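Local coordinates for protein superoxide dismutase (Acidilobus saccharovorans, PDB 4FFK) that catalyses the dismutation of superoxide to oxygen and hydrogen peroxide at a site holding an iron(III) ion, at residues R41-K46 and L94-M99; D29-I34 and W200-W205. All coordinates share one frame; numbering follows the deposited sequence.

Interaction 1 (R41-K46 and L94-M99); sequences RYHHDK and LYWLNM. With FE (Fe (III) ion), chain B.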
loop_
_atom_site.group_PDB
_atom_site.type_symbol
_atom_site.label_atom_id
_atom_site.label_comp_id
_atom_site.label_asym_id
_atom_site.label_seq_id
_atom_site.Cartn_x
_atom_site.Cartn_y
_atom_site.Cartn_z
ATOM N N ARG A 41 26.125 7.590 -10.164
ATOM C CA ARG A 41 26.922 7.178 -8.977
ATOM C C ARG A 41 25.993 6.984 -7.764
ATOM O O ARG A 41 25.996 5.926 -7.119
ATOM C CB ARG A 41 27.958 8.210 -8.655
ATOM C CG ARG A 41 29.158 8.087 -9.625
ATOM C CD ARG A 41 30.365 8.922 -9.137
ATOM N NE ARG A 41 30.037 10.307 -8.817
ATOM C CZ ARG A 41 29.989 11.308 -9.712
ATOM N NH1 ARG A 41 29.688 12.530 -9.324
ATOM N NH2 ARG A 41 30.202 11.080 -10.984
ATOM N N TYR A 42 25.168 7.983 -7.491
ATOM C CA TYR A 42 24.254 7.837 -6.342
ATOM C C TYR A 42 23.280 6.708 -6.596
ATOM O O TYR A 42 23.073 5.870 -5.751
ATOM C CB TYR A 42 23.489 9.116 -6.002
ATOM C CG TYR A 42 24.366 10.078 -5.290
ATOM C CD1 TYR A 42 24.534 10.007 -3.927
ATOM C CD2 TYR A 42 25.141 11.015 -6.028
ATOM C CE1 TYR A 42 25.361 10.849 -3.277
ATOM C CE2 TYR A 42 26.035 11.864 -5.364
ATOM C CZ TYR A 42 26.109 11.783 -3.987
ATOM O OH TYR A 42 26.927 12.625 -3.269
ATOM N N HIS A 43 22.677 6.728 -7.778
ATOM C CA HIS A 43 21.580 5.859 -8.075
ATOM C C HIS A 43 22.028 4.419 -8.133
ATOM O O HIS A 43 21.420 3.552 -7.507
ATOM C CB HIS A 43 20.943 6.272 -9.380
ATOM C CG HIS A 43 19.554 5.740 -9.533
ATOM N ND1 HIS A 43 18.729 6.108 -10.578
ATOM C CD2 HIS A 43 18.857 4.844 -8.791
ATOM C CE1 HIS A 43 17.563 5.482 -10.458
ATOM N NE2 HIS A 43 17.608 4.736 -9.365
ATOM N N HIS A 44 23.172 4.168 -8.799
ATOM C CA HIS A 44 23.589 2.833 -8.922
ATOM C C HIS A 44 24.348 2.344 -7.713
ATOM O O HIS A 44 24.068 1.265 -7.226
ATOM C CB HIS A 44 24.426 2.606 -10.204
ATOM C CG HIS A 44 24.934 1.213 -10.321
ATOM N ND1 HIS A 44 26.005 0.751 -9.581
ATOM C CD2 HIS A 44 24.512 0.184 -11.074
ATOM C CE1 HIS A 44 26.205 -0.515 -9.876
ATOM N NE2 HIS A 44 25.306 -0.888 -10.767
ATOM N N ASP A 45 25.298 3.130 -7.236
ATOM C CA ASP A 45 26.278 2.613 -6.306
ATOM C C ASP A 45 25.773 2.817 -4.914
ATOM O O ASP A 45 26.335 2.258 -3.976
ATOM C CB ASP A 45 27.600 3.412 -6.347
ATOM C CG ASP A 45 28.318 3.343 -7.651
ATOM O OD1 ASP A 45 29.201 4.252 -7.894
ATOM O OD2 ASP A 45 28.065 2.422 -8.408
ATOM N N LYS A 46 24.725 3.640 -4.745
ATOM C CA LYS A 46 24.189 3.813 -3.405
ATOM C C LYS A 46 22.766 3.302 -3.293
ATOM O O LYS A 46 22.518 2.383 -2.535
ATOM C CB LYS A 46 24.297 5.244 -2.947
ATOM C CG LYS A 46 25.767 5.674 -2.941
ATOM C CD LYS A 46 25.826 6.997 -2.339
ATOM C CE LYS A 46 27.025 7.018 -1.424
ATOM N NZ LYS A 46 28.053 7.806 -2.075
ATOM N N LEU A 94 16.979 -3.968 -14.357
ATOM C CA LEU A 94 16.259 -3.735 -15.618
ATOM C C LEU A 94 16.476 -2.325 -16.106
ATOM O O LEU A 94 16.881 -2.082 -17.280
ATOM C CB LEU A 94 14.767 -3.974 -15.401
ATOM C CG LEU A 94 13.849 -3.813 -16.600
ATOM C CD1 LEU A 94 14.331 -4.726 -17.727
ATOM C CD2 LEU A 94 12.426 -4.192 -16.177
ATOM N N TYR A 95 16.188 -1.376 -15.240
ATOM C CA TYR A 95 16.351 0.023 -15.577
ATOM C C TYR A 95 17.707 0.322 -16.249
ATOM O O TYR A 95 17.722 0.949 -17.291
ATOM C CB TYR A 95 16.261 0.804 -14.301
ATOM C CG TYR A 95 16.396 2.277 -14.405
ATOM C CD1 TYR A 95 17.380 2.936 -13.688
ATOM C CD2 TYR A 95 15.435 3.039 -15.106
ATOM C CE1 TYR A 95 17.480 4.277 -13.712
ATOM C CE2 TYR A 95 15.506 4.400 -15.092
ATOM C CZ TYR A 95 16.562 5.003 -14.437
ATOM O OH TYR A 95 16.654 6.340 -14.430
ATOM N N TRP A 96 18.810 -0.101 -15.641
ATOM C CA TRP A 96 20.133 0.188 -16.271
ATOM C C TRP A 96 20.268 -0.448 -17.616
ATOM O O TRP A 96 20.862 0.168 -18.523
ATOM C CB TRP A 96 21.276 -0.305 -15.414
ATOM C CG TRP A 96 21.171 0.044 -13.988
ATOM C CD1 TRP A 96 21.217 -0.823 -12.939
ATOM C CD2 TRP A 96 21.064 1.344 -13.438
ATOM N NE1 TRP A 96 21.180 -0.143 -11.771
ATOM C CE2 TRP A 96 21.047 1.188 -12.024
ATOM C CE3 TRP A 96 20.942 2.626 -13.976
ATOM C CZ2 TRP A 96 20.922 2.269 -11.160
ATOM C CZ3 TRP A 96 20.838 3.707 -13.107
ATOM C CH2 TRP A 96 20.819 3.504 -11.713
ATOM N N LEU A 97 19.788 -1.681 -17.732
ATOM C CA LEU A 97 19.911 -2.486 -18.964
ATOM C C LEU A 97 19.096 -1.873 -20.086
ATOM O O LEU A 97 19.443 -1.969 -21.298
ATOM C CB LEU A 97 19.493 -3.931 -18.714
ATOM C CG LEU A 97 20.462 -4.745 -17.838
ATOM C CD1 LEU A 97 19.773 -6.070 -17.475
ATOM C CD2 LEU A 97 21.855 -5.005 -18.587
ATOM N N ASN A 98 18.032 -1.201 -19.707
ATOM C CA ASN A 98 17.136 -0.611 -20.647
ATOM C C ASN A 98 17.659 0.698 -21.260
ATOM O O ASN A 98 16.992 1.277 -22.072
ATOM C CB ASN A 98 15.836 -0.222 -19.940
ATOM C CG ASN A 98 14.942 -1.405 -19.602
ATOM O OD1 ASN A 98 14.116 -1.298 -18.683
ATOM N ND2 ASN A 98 15.042 -2.509 -20.359
ATOM N N MET A 99 18.773 1.190 -20.767
ATOM C CA MET A 99 19.354 2.408 -21.259
ATOM C C MET A 99 20.692 2.140 -21.986
ATOM O O MET A 99 21.353 1.086 -21.811
ATOM C CB MET A 99 19.527 3.398 -20.148
ATOM C CG MET A 99 18.142 3.854 -19.633
ATOM S SD MET A 99 18.278 5.084 -18.401
ATOM C CE MET A 99 19.126 4.237 -17.022
HETATM FE FE FE B . 15.904 4.119 -8.286
HETATM O O HOH W 1 18.599 7.654 -12.731
HETATM O O HOH W 2 14.124 3.576 -7.424
#

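Interaction 2 (D29-I34 and W200-W205); sequences DALEPI and WDLINW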
loop_
_atom_site.group_PDB
_atom_site.type_symbol
_atom_site.label_atom_id
_atom_site.label_comp_id
_atom_site.label_asym_id
_atom_site.label_seq_id
_atom_site.Cartn_x
_atom_site.Cartn_y
_atom_site.Cartn_z
ATOM N N ASP A 29 29.231 8.256 -17.264
ATOM C CA ASP A 29 28.770 9.424 -17.977
ATOM C C ASP A 29 28.168 9.059 -19.330
ATOM O O ASP A 29 27.893 9.937 -20.150
ATOM C CB ASP A 29 29.894 10.461 -18.100
ATOM C CG ASP A 29 31.136 9.860 -18.662
ATOM O OD1 ASP A 29 30.994 8.937 -19.491
ATOM O OD2 ASP A 29 32.237 10.302 -18.278
ATOM N N ALA A 30 27.891 7.775 -19.539
ATOM C CA ALA A 30 27.392 7.308 -20.809
ATOM C C ALA A 30 26.022 7.900 -21.149
ATOM O O ALA A 30 25.664 7.996 -22.310
ATOM C CB ALA A 30 27.322 5.821 -20.828
ATOM N N LEU A 31 25.247 8.299 -20.127
ATOM C CA LEU A 31 23.904 8.782 -20.350
ATOM C C LEU A 31 23.767 10.277 -20.334
ATOM O O LEU A 31 22.671 10.775 -20.500
ATOM C CB LEU A 31 22.936 8.155 -19.309
ATOM C CG LEU A 31 23.059 6.653 -19.178
ATOM C CD1 LEU A 31 21.922 6.237 -18.154
ATOM C CD2 LEU A 31 22.852 5.879 -20.468
ATOM N N GLU A 32 24.877 10.998 -20.130
ATOM C CA GLU A 32 24.879 12.446 -20.237
ATOM C C GLU A 32 24.430 12.929 -21.631
ATOM O O GLU A 32 24.643 12.245 -22.619
ATOM C CB GLU A 32 26.265 13.001 -19.922
ATOM C CG GLU A 32 26.830 12.550 -18.614
ATOM C CD GLU A 32 26.747 13.605 -17.576
ATOM O OE1 GLU A 32 25.903 14.552 -17.723
ATOM O OE2 GLU A 32 27.529 13.480 -16.610
ATOM N N PRO A 33 23.795 14.101 -21.706
ATOM C CA PRO A 33 23.454 14.992 -20.622
ATOM C C PRO A 33 22.082 14.635 -19.981
ATOM O O PRO A 33 21.580 15.394 -19.172
ATOM C CB PRO A 33 23.350 16.342 -21.336
ATOM C CG PRO A 33 22.744 15.947 -22.676
ATOM C CD PRO A 33 23.278 14.596 -23.007
ATOM N N ILE A 34 21.499 13.487 -20.340
ATOM C CA ILE A 34 20.122 13.170 -19.875
ATOM C C ILE A 34 20.119 12.732 -18.416
ATOM O O ILE A 34 19.317 13.202 -17.629
ATOM C CB ILE A 34 19.449 12.136 -20.766
ATOM C CG1 ILE A 34 19.296 12.750 -22.167
ATOM C CG2 ILE A 34 18.064 11.792 -20.251
ATOM C CD1 ILE A 34 18.899 11.720 -23.201
ATOM N N TRP A 200 13.350 8.804 -22.797
ATOM C CA TRP A 200 13.094 8.174 -24.108
ATOM C C TRP A 200 14.310 8.057 -24.988
ATOM O O TRP A 200 14.466 7.054 -25.702
ATOM C CB TRP A 200 11.954 8.871 -24.857
ATOM C CG TRP A 200 10.626 8.653 -24.161
ATOM C CD1 TRP A 200 10.049 9.474 -23.286
ATOM C CD2 TRP A 200 9.811 7.478 -24.211
ATOM N NE1 TRP A 200 8.872 8.942 -22.822
ATOM C CE2 TRP A 200 8.726 7.693 -23.346
ATOM C CE3 TRP A 200 9.931 6.245 -24.847
ATOM C CZ2 TRP A 200 7.731 6.745 -23.155
ATOM C CZ3 TRP A 200 8.922 5.308 -24.681
ATOM C CH2 TRP A 200 7.852 5.565 -23.842
ATOM N N ASP A 201 15.187 9.051 -24.904
ATOM C CA ASP A 201 16.392 9.088 -25.763
ATOM C C ASP A 201 17.498 8.164 -25.319
ATOM O O ASP A 201 18.533 8.052 -25.992
ATOM C CB ASP A 201 16.933 10.509 -25.845
ATOM C CG ASP A 201 15.923 11.454 -26.460
ATOM O OD1 ASP A 201 15.139 10.974 -27.284
ATOM O OD2 ASP A 201 15.885 12.640 -26.098
ATOM N N LEU A 202 17.313 7.540 -24.151
ATOM C CA LEU A 202 18.302 6.616 -23.641
ATOM C C LEU A 202 17.906 5.183 -23.844
ATOM O O LEU A 202 18.703 4.274 -23.606
ATOM C CB LEU A 202 18.488 6.867 -22.154
ATOM C CG LEU A 202 19.139 8.190 -21.768
ATOM C CD1 LEU A 202 19.415 8.178 -20.320
ATOM C CD2 LEU A 202 20.477 8.305 -22.553
ATOM N N ILE A 203 16.673 4.952 -24.265
ATOM C CA ILE A 203 16.199 3.559 -24.288
ATOM C C ILE A 203 17.034 2.717 -25.225
ATOM O O ILE A 203 17.197 3.049 -26.409
ATOM C CB ILE A 203 14.696 3.437 -24.600
ATOM C CG1 ILE A 203 13.905 4.070 -23.468
ATOM C CG2 ILE A 203 14.272 1.959 -24.686
ATOM C CD1 ILE A 203 12.536 4.496 -23.858
ATOM N N ASN A 204 17.629 1.678 -24.665
ATOM C CA ASN A 204 18.150 0.605 -25.458
ATOM C C ASN A 204 17.045 -0.331 -25.940
ATOM O O ASN A 204 16.693 -1.344 -25.309
ATOM C CB ASN A 204 19.257 -0.098 -24.719
ATOM C CG ASN A 204 19.935 -1.129 -25.579
ATOM O OD1 ASN A 204 20.963 -1.627 -25.219
ATOM N ND2 ASN A 204 19.314 -1.491 -26.682
ATOM N N TRP A 205 16.497 -0.011 -27.101
ATOM C CA TRP A 205 15.413 -0.819 -27.650
ATOM C C TRP A 205 15.807 -2.249 -28.058
ATOM O O TRP A 205 14.935 -3.113 -28.235
ATOM C CB TRP A 205 14.669 -0.084 -28.775
ATOM C CG TRP A 205 13.782 0.972 -28.271
ATOM C CD1 TRP A 205 13.984 2.316 -28.359
ATOM C CD2 TRP A 205 12.542 0.798 -27.562
ATOM N NE1 TRP A 205 12.943 2.992 -27.782
ATOM C CE2 TRP A 205 12.046 2.091 -27.273
ATOM C CE3 TRP A 205 11.813 -0.328 -27.123
ATOM C CZ2 TRP A 205 10.854 2.302 -26.557
ATOM C CZ3 TRP A 205 10.606 -0.121 -26.463
ATOM C CH2 TRP A 205 10.142 1.186 -26.179
#

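Interaction 1 (R41-K46 and L94-M99)
Two consecutive histidines, His43 and His44, close on a single indole, Trp96, and the first of them is an iron ligand. This is the helix pair of the alpha-hairpin domain of iron/manganese superoxide dismutases, with helix 37-66 supplying His43 and helix 75-97 carrying Trp96. The indole approaches His43 by its edge: CH2 of Trp96 stands 3.4 Å from CG of His43, an edge-to-face pair with planes at 75°, in which the touching carbon lies off centre toward the rim of the imidazole. His44 takes a different part of the same indole, its CD2 resting over one face, 3.4 Å from NE1 of Trp96; CD1 of Tyr95 lies over the other face. These neighbours probably leave the indole little freedom to rotate, and its NE1 is hydrogen-bonded to His48 ND1. Both ring nitrogens of His44 are hydrogen-bonded, ND1 to Asp45 OD2 (2.9 Å) and NE2 to the carbonyl of Pro22, which would probably favour the doubly protonated, positively charged ring.

His43 swings CG anti to its own backbone N (chi1 -161°), which carries NE2 out to the iron at 2.1 Å. His92, Asp178, His182 and a water 2.0 Å from the metal complete the site. Tyr95 meets His43 obliquely, its CE1 3.5 Å from CE1 of the imidazole, and a second water joins the two residues: it lies in the imidazole plane and accepts from ND1 of His43 at 2.7 Å, then reaches Tyr95 OH at 2.9 Å, a hydroxyl also hydrogen-bonded to Tyr195 OH.

Interaction 2 (D29-I34 and W200-W205)
Ile34 meets Asp201 not at its flat carboxylate but at the methylene behind it, CD1 to CB 3.5 Å, and the aromatic rings of 200-205 likewise stay apart from 29-34. The indole of Trp205 has one face filled by its own neighbour Ile203, whose CG2 sits 3.3 Å above the plane and over its centre, and its NE1 makes a weak hydrogen bond to Gly107 O. Trp200, turned away from 29-34, forms a cation-pi pair with Lys128.

What crosses the contact is aliphatic. Leu202 packs its branched end against both Leu31 and Ile34, with CD1 lying 3.7 Å from Leu31 CB and 3.9 Å from Ile34 CG2. Here the loop leading into helix 37-66 of the alpha-hairpin domain packs on the connection between helices 192-199 and 205-216 of the C-terminal domain, a joint between the two domains of the iron/manganese superoxide dismutase fold. A type I beta turn from Asp29 to Glu32, followed by a cis peptide bond before Pro33, bends the chain and probably helps bring Leu31 and Ile34 to bear on one leucine.

Ile34 and Leu202 run past each other in opposite senses. With CG1 of Ile34 anti to its carbonyl carbon (chi1 -64°) and the chain extended beyond it (chi2 168°), CD1 reaches Asp201 CB and also comes within 3.8 Å of Leu202 CG.

The centres of interactions 1 and 2 lie about 12 Å apart, and in sequence both segments of interaction 1 fall between the two of interaction 2. Met99 is one bridge: its CE lies over one face of the Tyr95 ring and 3.6 Å from Leu31 CD1, while its CB touches Leu202 O. Just before it, Asn98 O probably accepts a hydrogen bond from Asn204 N at 2.7 Å, joining 94-99 to 200-205 through the backbone. Interaction 1 supplies the iron ligand His43; interaction 2 stands farther back, the Leu31 side chain being about 12 Å from the metal.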